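Local coordinates for protein putative cyclohexadienyl dehydrogenase and ADH prephenate dehydrogenase (PDB 4WJI) that probably oxidises and decarboxylates prephenate to 4-hydroxyphenylpyruvate on the way to tyrosine, using a nicotinamide dinucleotide cofactor, and binds NADP and tyrosine, at residues A[10-15]-A[34-39]; A[144-149]-A[173-178]; A[193-198]-A[225-230]. All coordinates share one frame; numbering follows the deposited sequence.

Contact 1. Residues A[10-15]-A[34-39]. With NAP (NADP nicotinamide-adenine-dinucleotide phosphate), chain B.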
loop_
_atom_site.group_PDB
_atom_site.type_symbol
_atom_site.label_atom_id
_atom_site.label_comp_id
_atom_site.label_asym_id
_atom_site.label_seq_id
_atom_site.Cartn_x
_atom_site.Cartn_y
_atom_site.Cartn_z
ATOM N N ILE A 10 -12.619 24.262 13.880
ATOM C CA ILE A 10 -13.972 23.700 13.685
ATOM C C ILE A 10 -13.799 22.307 13.093
ATOM O O ILE A 10 -13.391 22.157 11.929
ATOM C CB ILE A 10 -14.815 24.548 12.733
ATOM C CG1 ILE A 10 -14.919 25.993 13.241
ATOM C CG2 ILE A 10 -16.209 23.896 12.566
ATOM C CD1 ILE A 10 -15.682 26.958 12.367
ATOM N N GLY A 11 -14.064 21.281 13.903
ATOM C CA GLY A 11 -13.686 19.926 13.553
ATOM C C GLY A 11 -12.378 19.561 14.259
ATOM O O GLY A 11 -11.403 20.317 14.211
ATOM N N ILE A 12 -12.375 18.432 14.943
ATOM C CA ILE A 12 -11.297 18.074 15.851
ATOM C C ILE A 12 -11.018 16.568 15.757
ATOM O O ILE A 12 -10.661 15.917 16.732
ATOM C CB ILE A 12 -11.608 18.600 17.294
ATOM C CG1 ILE A 12 -10.312 18.735 18.131
ATOM C CG2 ILE A 12 -12.718 17.820 17.947
ATOM C CD1 ILE A 12 -9.428 19.885 17.691
ATOM N N GLY A 13 -11.106 16.028 14.534
ATOM C CA GLY A 13 -10.726 14.660 14.295
ATOM C C GLY A 13 -9.222 14.519 14.014
ATOM O O GLY A 13 -8.399 15.225 14.599
ATOM N N LEU A 14 -8.865 13.617 13.090
ATOM C CA LEU A 14 -7.438 13.386 12.826
ATOM C C LEU A 14 -6.711 14.691 12.516
ATOM O O LEU A 14 -5.663 15.020 13.103
ATOM C CB LEU A 14 -7.240 12.432 11.673
ATOM C CG LEU A 14 -5.767 12.213 11.308
ATOM C CD1 LEU A 14 -5.037 11.390 12.350
ATOM C CD2 LEU A 14 -5.672 11.508 9.976
ATOM N N ILE A 15 -7.228 15.406 11.523
ATOM C CA ILE A 15 -6.505 16.613 11.052
ATOM C C ILE A 15 -6.622 17.768 12.028
ATOM O O ILE A 15 -5.622 18.371 12.398
ATOM C CB ILE A 15 -6.935 16.994 9.615
ATOM C CG1 ILE A 15 -6.655 15.808 8.656
ATOM C CG2 ILE A 15 -6.267 18.289 9.189
ATOM C CD1 ILE A 15 -5.214 15.423 8.555
ATOM N N VAL A 34 -11.882 25.256 20.508
ATOM C CA VAL A 34 -12.263 23.995 19.848
ATOM C C VAL A 34 -13.773 23.883 19.790
ATOM O O VAL A 34 -14.482 24.069 20.824
ATOM C CB VAL A 34 -11.702 22.791 20.614
ATOM C CG1 VAL A 34 -12.256 21.473 20.106
ATOM C CG2 VAL A 34 -10.184 22.781 20.490
ATOM N N THR A 35 -14.254 23.545 18.598
ATOM C CA THR A 35 -15.651 23.201 18.426
ATOM C C THR A 35 -15.781 21.980 17.544
ATOM O O THR A 35 -14.939 21.742 16.663
ATOM C CB THR A 35 -16.484 24.369 17.896
ATOM O OG1 THR A 35 -17.884 24.097 17.982
ATOM C CG2 THR A 35 -16.117 24.744 16.523
ATOM N N THR A 36 -16.827 21.203 17.800
ATOM C CA THR A 36 -17.173 20.055 16.985
ATOM C C THR A 36 -18.670 19.824 17.177
ATOM O O THR A 36 -19.252 20.341 18.165
ATOM C CB THR A 36 -16.340 18.824 17.426
ATOM O OG1 THR A 36 -16.456 17.753 16.472
ATOM C CG2 THR A 36 -16.676 18.316 18.837
ATOM N N ARG A 37 -19.288 19.041 16.293
ATOM C CA ARG A 37 -20.739 19.003 16.373
ATOM C C ARG A 37 -21.253 18.190 17.548
ATOM O O ARG A 37 -22.254 18.571 18.134
ATOM C CB ARG A 37 -21.407 18.570 15.104
ATOM C CG ARG A 37 -20.916 17.287 14.586
ATOM C CD ARG A 37 -21.892 16.725 13.568
ATOM N NE ARG A 37 -21.376 15.419 13.217
ATOM C CZ ARG A 37 -21.879 14.625 12.298
ATOM N NH1 ARG A 37 -22.902 15.030 11.552
ATOM N NH2 ARG A 37 -21.320 13.443 12.100
ATOM N N SER A 38 -20.559 17.116 17.938
ATOM C CA SER A 38 -21.092 16.272 18.991
ATOM C C SER A 38 -20.521 16.505 20.384
ATOM O O SER A 38 -19.335 16.831 20.556
ATOM C CB SER A 38 -20.914 14.823 18.593
ATOM O OG SER A 38 -19.607 14.347 18.794
ATOM N N GLU A 39 -21.376 16.275 21.400
ATOM C CA GLU A 39 -20.937 16.397 22.792
ATOM C C GLU A 39 -19.838 15.356 23.077
ATOM O O GLU A 39 -18.857 15.641 23.785
ATOM C CB GLU A 39 -22.109 16.295 23.803
ATOM C CG GLU A 39 -23.279 17.247 23.475
ATOM C CD GLU A 39 -24.384 17.364 24.543
ATOM O OE1 GLU A 39 -25.596 17.360 24.162
ATOM O OE2 GLU A 39 -24.055 17.510 25.747
HETATM P PA NAP B . -12.330 12.834 11.167
HETATM O O1A NAP B . -11.177 12.375 11.975
HETATM O O2A NAP B . -13.467 11.925 10.842
HETATM O O5B NAP B . -12.957 14.117 11.901
HETATM C C5B NAP B . -14.201 14.651 11.465
HETATM C C4B NAP B . -14.562 15.943 12.196
HETATM O O4B NAP B . -15.640 16.557 11.500
HETATM C C3B NAP B . -15.087 15.698 13.600
HETATM O O3B NAP B . -14.883 16.836 14.423
HETATM C C2B NAP B . -16.572 15.569 13.389
HETATM O O2B NAP B . -17.305 15.955 14.518
HETATM C C1B NAP B . -16.808 16.582 12.302
HETATM N N9A NAP B . -18.010 16.396 11.442
HETATM C C8A NAP B . -18.379 15.310 10.782
HETATM N N7A NAP B . -19.456 15.469 10.056
HETATM C C5A NAP B . -19.823 16.764 10.268
HETATM C C6A NAP B . -20.894 17.546 9.791
HETATM N N6A NAP B . -21.811 17.032 8.949
HETATM N N1A NAP B . -20.942 18.803 10.180
HETATM C C2A NAP B . -20.018 19.278 10.998
HETATM N N3A NAP B . -18.991 18.625 11.508
HETATM C C4A NAP B . -18.925 17.357 11.124
HETATM O O3 NAP B . -11.831 13.503 9.800
HETATM P PN NAP B . -10.424 14.073 9.301
HETATM O O1N NAP B . -9.681 12.921 8.847
HETATM O O2N NAP B . -9.842 14.977 10.292
HETATM O O5D NAP B . -10.862 14.879 7.973
HETATM C C5D NAP B . -11.302 16.214 8.011
HETATM C C4D NAP B . -11.031 16.855 6.652
HETATM O O4D NAP B . -9.658 16.703 6.355
HETATM C C3D NAP B . -11.766 16.206 5.519
HETATM O O3D NAP B . -12.241 17.198 4.625
HETATM C C2D NAP B . -10.738 15.327 4.847
HETATM O O2D NAP B . -11.042 15.179 3.484
HETATM C C1D NAP B . -9.494 16.191 5.055
HETATM N N1N NAP B . -8.216 15.465 5.115
HETATM C C2N NAP B . -8.147 14.244 5.651
HETATM C C3N NAP B . -6.956 13.561 5.707
HETATM C C7N NAP B . -6.813 12.166 6.272
HETATM O O7N NAP B . -5.843 11.520 5.983
HETATM N N7N NAP B . -7.766 11.726 7.063
HETATM C C4N NAP B . -5.837 14.176 5.209
HETATM C C5N NAP B . -5.940 15.440 4.690
HETATM C C6N NAP B . -7.149 16.076 4.617
HETATM P P2B NAP B . -18.033 14.875 15.462
HETATM O O1X NAP B . -17.042 13.788 15.712
HETATM O O2X NAP B . -18.368 15.668 16.693
HETATM O O3X NAP B . -19.257 14.328 14.751
#

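Contact 2. Residues A[144-149]-A[173-178]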
loop_
_atom_site.group_PDB
_atom_site.type_symbol
_atom_site.label_atom_id
_atom_site.label_comp_id
_atom_site.label_asym_id
_atom_site.label_seq_id
_atom_site.Cartn_x
_atom_site.Cartn_y
_atom_site.Cartn_z
ATOM N N TRP A 144 4.019 18.076 2.178
ATOM C CA TRP A 144 3.557 19.206 1.425
ATOM C C TRP A 144 2.164 19.633 1.880
ATOM O O TRP A 144 1.379 18.806 2.394
ATOM C CB TRP A 144 3.499 18.876 -0.106
ATOM C CG TRP A 144 4.843 18.867 -0.707
ATOM C CD1 TRP A 144 5.687 17.784 -0.814
ATOM C CD2 TRP A 144 5.519 19.957 -1.252
ATOM N NE1 TRP A 144 6.873 18.166 -1.379
ATOM C CE2 TRP A 144 6.799 19.508 -1.639
ATOM C CE3 TRP A 144 5.199 21.309 -1.405
ATOM C CZ2 TRP A 144 7.740 20.350 -2.197
ATOM C CZ3 TRP A 144 6.150 22.137 -1.957
ATOM C CH2 TRP A 144 7.400 21.652 -2.348
ATOM N N CYS A 145 1.889 20.933 1.712
ATOM C CA CYS A 145 0.544 21.498 1.877
ATOM C C CYS A 145 0.280 22.391 0.668
ATOM O O CYS A 145 1.175 23.128 0.224
ATOM C CB CYS A 145 0.435 22.280 3.169
ATOM S SG CYS A 145 -1.214 22.982 3.360
ATOM N N ILE A 146 -0.915 22.262 0.100
ATOM C CA ILE A 146 -1.294 23.030 -1.079
ATOM C C ILE A 146 -2.335 24.066 -0.680
ATOM O O ILE A 146 -3.378 23.738 -0.110
ATOM C CB ILE A 146 -1.854 22.118 -2.211
ATOM C CG1 ILE A 146 -0.831 21.053 -2.649
ATOM C CG2 ILE A 146 -2.323 22.944 -3.390
ATOM C CD1 ILE A 146 -1.405 19.960 -3.518
ATOM N N LEU A 147 -2.044 25.315 -0.989
ATOM C CA LEU A 147 -3.027 26.403 -0.873
ATOM C C LEU A 147 -3.615 26.747 -2.214
ATOM O O LEU A 147 -2.911 26.719 -3.228
ATOM C CB LEU A 147 -2.380 27.639 -0.260
ATOM C CG LEU A 147 -1.659 27.497 1.076
ATOM C CD1 LEU A 147 -1.067 28.829 1.562
ATOM C CD2 LEU A 147 -2.582 26.873 2.108
ATOM N N THR A 148 -4.909 27.090 -2.230
ATOM C CA THR A 148 -5.567 27.390 -3.521
ATOM C C THR A 148 -6.361 28.738 -3.405
ATOM O O THR A 148 -7.587 28.763 -3.506
ATOM C CB THR A 148 -6.461 26.220 -4.032
ATOM O OG1 THR A 148 -7.595 26.056 -3.171
ATOM C CG2 THR A 148 -5.724 24.940 -4.071
ATOM N N PRO A 149 -5.652 29.870 -3.135
ATOM C CA PRO A 149 -6.375 31.147 -2.987
ATOM C C PRO A 149 -7.042 31.588 -4.280
ATOM O O PRO A 149 -6.406 31.595 -5.312
ATOM C CB PRO A 149 -5.282 32.146 -2.627
ATOM C CG PRO A 149 -4.001 31.474 -2.830
ATOM C CD PRO A 149 -4.191 30.031 -3.074
ATOM N N ASP A 173 2.952 24.844 -1.516
ATOM C CA ASP A 173 2.783 25.201 -2.916
ATOM C C ASP A 173 1.420 25.844 -3.085
ATOM O O ASP A 173 0.506 25.518 -2.393
ATOM C CB ASP A 173 2.756 23.963 -3.807
ATOM C CG ASP A 173 4.093 23.562 -4.317
ATOM O OD1 ASP A 173 4.970 24.396 -4.395
ATOM O OD2 ASP A 173 4.275 22.359 -4.644
ATOM N N GLU A 174 1.296 26.740 -4.035
ATOM C CA GLU A 174 0.018 27.346 -4.394
ATOM C C GLU A 174 -0.384 26.906 -5.781
ATOM O O GLU A 174 0.459 26.837 -6.660
ATOM C CB GLU A 174 0.133 28.869 -4.379
ATOM C CG GLU A 174 0.614 29.414 -3.054
ATOM C CD GLU A 174 0.808 30.927 -3.038
ATOM O OE1 GLU A 174 0.062 31.662 -3.723
ATOM O OE2 GLU A 174 1.694 31.356 -2.288
HETATM N N MSE A 175 -1.659 26.631 -5.975
HETATM C CA MSE A 175 -2.174 26.318 -7.297
HETATM C C MSE A 175 -3.624 26.661 -7.440
HETATM O O MSE A 175 -4.303 26.937 -6.490
HETATM C CB MSE A 175 -1.905 24.879 -7.756
HETATM C CG MSE A 175 -2.675 23.890 -6.910
HETATM SE SE MSE A 175 -2.083 22.012 -7.246
HETATM C CE MSE A 175 -0.285 22.116 -6.538
ATOM N N ASP A 176 -4.088 26.634 -8.677
ATOM C CA ASP A 176 -5.494 26.832 -8.986
ATOM C C ASP A 176 -6.315 25.643 -8.460
ATOM O O ASP A 176 -5.861 24.510 -8.506
ATOM C CB ASP A 176 -5.646 27.026 -10.523
ATOM C CG ASP A 176 -6.978 26.506 -11.109
ATOM O OD1 ASP A 176 -8.039 27.192 -11.045
ATOM O OD2 ASP A 176 -6.951 25.416 -11.709
ATOM N N PRO A 177 -7.564 25.909 -8.015
ATOM C CA PRO A 177 -8.352 24.771 -7.485
ATOM C C PRO A 177 -8.656 23.658 -8.479
ATOM O O PRO A 177 -8.686 22.486 -8.067
ATOM C CB PRO A 177 -9.672 25.401 -7.041
ATOM C CG PRO A 177 -9.437 26.833 -6.920
ATOM C CD PRO A 177 -8.278 27.201 -7.801
ATOM N N LYS A 178 -8.938 23.975 -9.750
ATOM C CA LYS A 178 -9.204 22.917 -10.717
ATOM C C LYS A 178 -7.982 22.059 -10.944
ATOM O O LYS A 178 -8.111 20.839 -11.086
ATOM C CB LYS A 178 -9.732 23.467 -12.043
ATOM C CG LYS A 178 -11.152 24.000 -11.893
ATOM C CD LYS A 178 -11.916 24.075 -13.203
ATOM C CE LYS A 178 -13.381 24.450 -12.965
ATOM N NZ LYS A 178 -13.572 25.692 -12.160
HETATM O O HOH W 1 -4.805 29.744 -6.714
#

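Contact 3. Residues A[193-198]-A[225-230]. With TYR (tyrosine), chain C.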
loop_
_atom_site.group_PDB
_atom_site.type_symbol
_atom_site.label_atom_id
_atom_site.label_comp_id
_atom_site.label_asym_id
_atom_site.label_seq_id
_atom_site.Cartn_x
_atom_site.Cartn_y
_atom_site.Cartn_z
ATOM N N ILE A 193 -10.006 4.711 -4.232
ATOM C CA ILE A 193 -11.113 4.040 -4.903
ATOM C C ILE A 193 -10.732 2.614 -5.347
ATOM O O ILE A 193 -11.502 1.688 -5.109
ATOM C CB ILE A 193 -11.587 4.864 -6.099
ATOM C CG1 ILE A 193 -12.310 6.113 -5.577
ATOM C CG2 ILE A 193 -12.462 4.054 -7.057
ATOM C CD1 ILE A 193 -12.452 7.226 -6.620
ATOM N N ILE A 194 -9.525 2.490 -5.915
ATOM C CA ILE A 194 -9.045 1.208 -6.364
ATOM C C ILE A 194 -8.800 0.262 -5.183
ATOM O O ILE A 194 -9.089 -0.930 -5.282
ATOM C CB ILE A 194 -7.773 1.397 -7.250
ATOM C CG1 ILE A 194 -8.078 2.170 -8.543
ATOM C CG2 ILE A 194 -7.182 0.096 -7.640
ATOM C CD1 ILE A 194 -9.196 1.657 -9.394
ATOM N N ALA A 195 -8.261 0.795 -4.070
ATOM C CA ALA A 195 -8.096 -0.029 -2.872
ATOM C C ALA A 195 -9.446 -0.520 -2.336
ATOM O O ALA A 195 -9.606 -1.692 -2.025
ATOM C CB ALA A 195 -7.364 0.739 -1.789
ATOM N N TYR A 196 -10.431 0.373 -2.244
ATOM C CA TYR A 196 -11.782 -0.069 -1.812
ATOM C C TYR A 196 -12.301 -1.165 -2.757
ATOM O O TYR A 196 -12.923 -2.148 -2.312
ATOM C CB TYR A 196 -12.759 1.106 -1.812
ATOM C CG TYR A 196 -12.648 2.010 -0.601
ATOM C CD1 TYR A 196 -12.945 1.529 0.670
ATOM C CD2 TYR A 196 -12.339 3.388 -0.727
ATOM C CE1 TYR A 196 -12.882 2.348 1.779
ATOM C CE2 TYR A 196 -12.308 4.214 0.390
ATOM C CZ TYR A 196 -12.592 3.709 1.634
ATOM O OH TYR A 196 -12.579 4.581 2.731
ATOM N N ASN A 197 -12.047 -0.998 -4.050
ATOM C CA ASN A 197 -12.590 -1.934 -5.017
ATOM C C ASN A 197 -11.952 -3.304 -4.878
ATOM O O ASN A 197 -12.666 -4.323 -4.872
ATOM C CB ASN A 197 -12.456 -1.441 -6.445
ATOM C CG ASN A 197 -13.341 -2.243 -7.376
ATOM O OD1 ASN A 197 -14.582 -2.181 -7.263
ATOM N ND2 ASN A 197 -12.749 -3.002 -8.267
ATOM N N ILE A 198 -10.631 -3.369 -4.733
ATOM C CA ILE A 198 -10.010 -4.684 -4.624
ATOM C C ILE A 198 -10.384 -5.390 -3.322
ATOM O O ILE A 198 -10.572 -6.597 -3.326
ATOM C CB ILE A 198 -8.537 -4.653 -4.926
ATOM C CG1 ILE A 198 -8.029 -6.086 -5.169
ATOM C CG2 ILE A 198 -7.785 -3.999 -3.848
ATOM C CD1 ILE A 198 -6.629 -6.132 -5.721
ATOM N N THR A 225 -5.676 -2.915 2.071
ATOM C CA THR A 225 -6.624 -2.920 3.202
ATOM C C THR A 225 -6.435 -1.699 4.117
ATOM O O THR A 225 -7.403 -1.268 4.741
ATOM C CB THR A 225 -6.588 -4.215 4.065
ATOM O OG1 THR A 225 -5.335 -4.311 4.783
ATOM C CG2 THR A 225 -6.856 -5.446 3.203
ATOM N N ARG A 226 -5.208 -1.195 4.255
ATOM C CA ARG A 226 -4.963 -0.028 5.107
ATOM C C ARG A 226 -5.781 1.171 4.554
ATOM O O ARG A 226 -6.495 1.846 5.302
ATOM C CB ARG A 226 -3.484 0.323 5.212
ATOM C CG ARG A 226 -3.243 1.369 6.316
ATOM C CD ARG A 226 -1.801 1.849 6.304
ATOM N NE ARG A 226 -1.489 2.649 5.123
ATOM C CZ ARG A 226 -1.828 3.926 4.949
ATOM N NH1 ARG A 226 -2.460 4.586 5.917
ATOM N NH2 ARG A 226 -1.564 4.514 3.784
ATOM N N LEU A 227 -5.664 1.438 3.270
ATOM C CA LEU A 227 -6.400 2.568 2.692
ATOM C C LEU A 227 -7.900 2.339 2.809
ATOM O O LEU A 227 -8.669 3.274 3.092
ATOM C CB LEU A 227 -5.969 2.803 1.252
ATOM C CG LEU A 227 -4.504 3.213 1.129
ATOM C CD1 LEU A 227 -4.109 3.280 -0.329
ATOM C CD2 LEU A 227 -4.261 4.542 1.840
ATOM N N ALA A 228 -8.322 1.106 2.559
ATOM C CA ALA A 228 -9.773 0.761 2.606
ATOM C C ALA A 228 -10.345 0.646 4.019
ATOM O O ALA A 228 -11.498 0.240 4.203
ATOM C CB ALA A 228 -10.030 -0.506 1.811
ATOM N N ALA A 229 -9.538 0.990 5.017
ATOM C CA ALA A 229 -10.013 1.140 6.399
ATOM C C ALA A 229 -10.300 2.575 6.843
ATOM O O ALA A 229 -10.682 2.809 8.016
ATOM C CB ALA A 229 -9.020 0.530 7.351
ATOM N N SER A 230 -10.121 3.495 5.910
ATOM C CA SER A 230 -10.309 4.901 6.161
ATOM C C SER A 230 -11.799 5.211 6.446
ATOM O O SER A 230 -12.661 4.341 6.388
ATOM C CB SER A 230 -9.782 5.697 4.961
ATOM O OG SER A 230 -8.401 5.482 4.752
HETATM N N TYR C . -5.085 9.091 4.773
HETATM C CA TYR C . -4.075 8.793 3.724
HETATM C C TYR C . -3.135 7.726 4.217
HETATM O O TYR C . -3.346 7.248 5.328
HETATM C CB TYR C . -3.299 10.055 3.328
HETATM C CG TYR C . -4.154 11.199 2.799
HETATM C CD1 TYR C . -5.463 11.014 2.352
HETATM C CD2 TYR C . -3.641 12.470 2.763
HETATM C CE1 TYR C . -6.221 12.074 1.882
HETATM C CE2 TYR C . -4.355 13.534 2.271
HETATM C CZ TYR C . -5.647 13.360 1.850
HETATM O OH TYR C . -6.400 14.420 1.419
HETATM O OXT TYR C . -2.183 7.381 3.477
HETATM O O HOH W 2 -13.963 3.406 4.555
#

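Contact 1. Residues A[10-15]-A[34-39]
I12 sends its two branches to two different neighbours of the facing segment, meeting V34 and T36 each at about a right angle. With CG1 anti to the backbone N (chi1 -158°), that branch reaches V34, CG1 to CG1 at 3.9 Å, while I12 CG2 abuts T36 CB at 3.8 Å. I10 and T35 behave otherwise: they lie side by side and point the same way, with I10 CG1 at 3.7 Å from T35 CG2. This shared direction fits a parallel bridge between the two residues, closed on this side by G11 N, which donates to T35 O (2.9 Å, 164° at the hydrogen). T35 OG1 turns elsewhere, to T55 O.

The geometry is that of a Rossmann beta-alpha-beta unit: strand 4-10 opens into a glycine-rich turn, helix 14-26 follows, and strand 29-35 returns alongside. NADP lies over the two strand ends. I12 N donates to the ribose atom NAP O3B (3.0 Å), which in turn donates to T36 OG1 at 2.7 Å; T36 OG1 itself donates to the 2'-phosphate oxygen O2X. That oxygen is also held by S38 through both N and OG. R37 meets the cofactor in two ways: its NE bonds in plane to O3X (2.8 Å, 172°), and adenine N7A sits 3.3 Å above the guanidinium plane, over its centre. Such donors around the 2'-phosphate are consistent with the binding of NADP seen here. At the start of the helix, L14 N and I15 N each hold a different phosphate, through O1A and O2N.

Contact 2. Residues A[144-149]-A[173-178]
C145, L147, D173 and M175 join the two strands through three backbone bonds in parallel register: D173 N to C145 O (3.0 Å), L147 N to D173 O (2.9 Å) and M175 N to L147 O. Weaker CA-H...O contacts fill in between them, as from E174 CA to L147 O at 3.2 Å. Strands 144-147 and 171-174 are thereby the paired strands of a beta-alpha-beta unit, with helix 155-167 between them in sequence.

The apolar part rests on I146 and selenomethionine M175. M175 CG lies 3.7 Å from I146 CG2, and the bend at chi3 (67°) turns CE back to 3.9 Å from I146 CD1. One water adds a polar link, donating to P149 O and M175 O.

The third kind of contact sets a carboxylate beside a ring. D173 OD2 comes to 3.3 Å from W144 CZ3, the carboxylate and ring planes being 24° apart. In the second subunit, K215 makes a salt bridge to D173 OD2 and a cation-pi contact with W144, while its Y216 hydrogen-bonds D173 OD2 and meets the W144 ring edge-to-face. The charge of D173 is thus probably offset across the dimer interface, and the strand pair presents an acidic and an aromatic group together to the partner chain.

Contact 3. Residues A[193-198]-A[225-230]
L227 O is gripped by two groups of one residue: S230 OG donates to it at 2.8 Å and S230 N at 3.2 Å, both from the same face of the carbonyl plane. S230 OG approaches at a C=O...donor angle of 132°, tilted 25° from that plane. The N bond closes the type I turn from L227 to S230 and the OG bond reinforces it; the turn brings A228 and S230 up to helix 177-203.

Y196 provides the larger meeting with that turn. Its CG stands anti to the carbonyl carbon (chi1 -79°), and the ring meets A228 through two atoms, CD1 at 3.7 Å from A228 CB and CE1 at 3.5 Å from A228 O. At the far end Y196 OH is 3.7 Å from S230 CB. A water modelled between Y196 OH and S230 O is too close to the latter for its geometry to carry weight. One helical position earlier, A195 CB touches L227 CB at 3.9 Å; L227 is modelled in two conformers, of which one is described. A228 O is also bonded to T279 OG1 of the second subunit.

R226 starts away from segment 193-198, and its guanidinium binds the tyrosine ligand. NH1 and NH2 donate to TYR O and OXT respectively, each bond 2.9 Å long; the carboxylate carbon lies in the guanidinium plane. E128 of the same chain and D223 of the second subunit form salt bridges with this arginine, probably balancing its charge. Paired N-H donors facing both carboxylate oxygens mark the tyrosine pocket, to which segment 225-230 gives R226 and L227, while S99, H122 and T127 add hydrogen bonds.

Contacts 1 and 3 are buried where they touch, whereas contact 2 is only partly so and includes exposed residues. Contacts 1 and 2 belong to the same mixed sheet, each within a beta-alpha-beta unit, their centres about 24 Å apart; contact 2 includes 171-174, one of the sheet's two outermost strands in this chain, contact 1 an inner pair. Contact 3 is instead all helix and turn. It shares helix 177-203 with contact 2, the two lying on opposite sides of the chain's centre. Their chemistry follows position: backbone amides and hydroxyls serve the cofactor in contact 1, backbone pairing prevails in contact 2, and in contact 3 apolar meetings accompany an arginine-bound ligand. Contacts 2 and 3 both touch the second subunit; contact 1 does not.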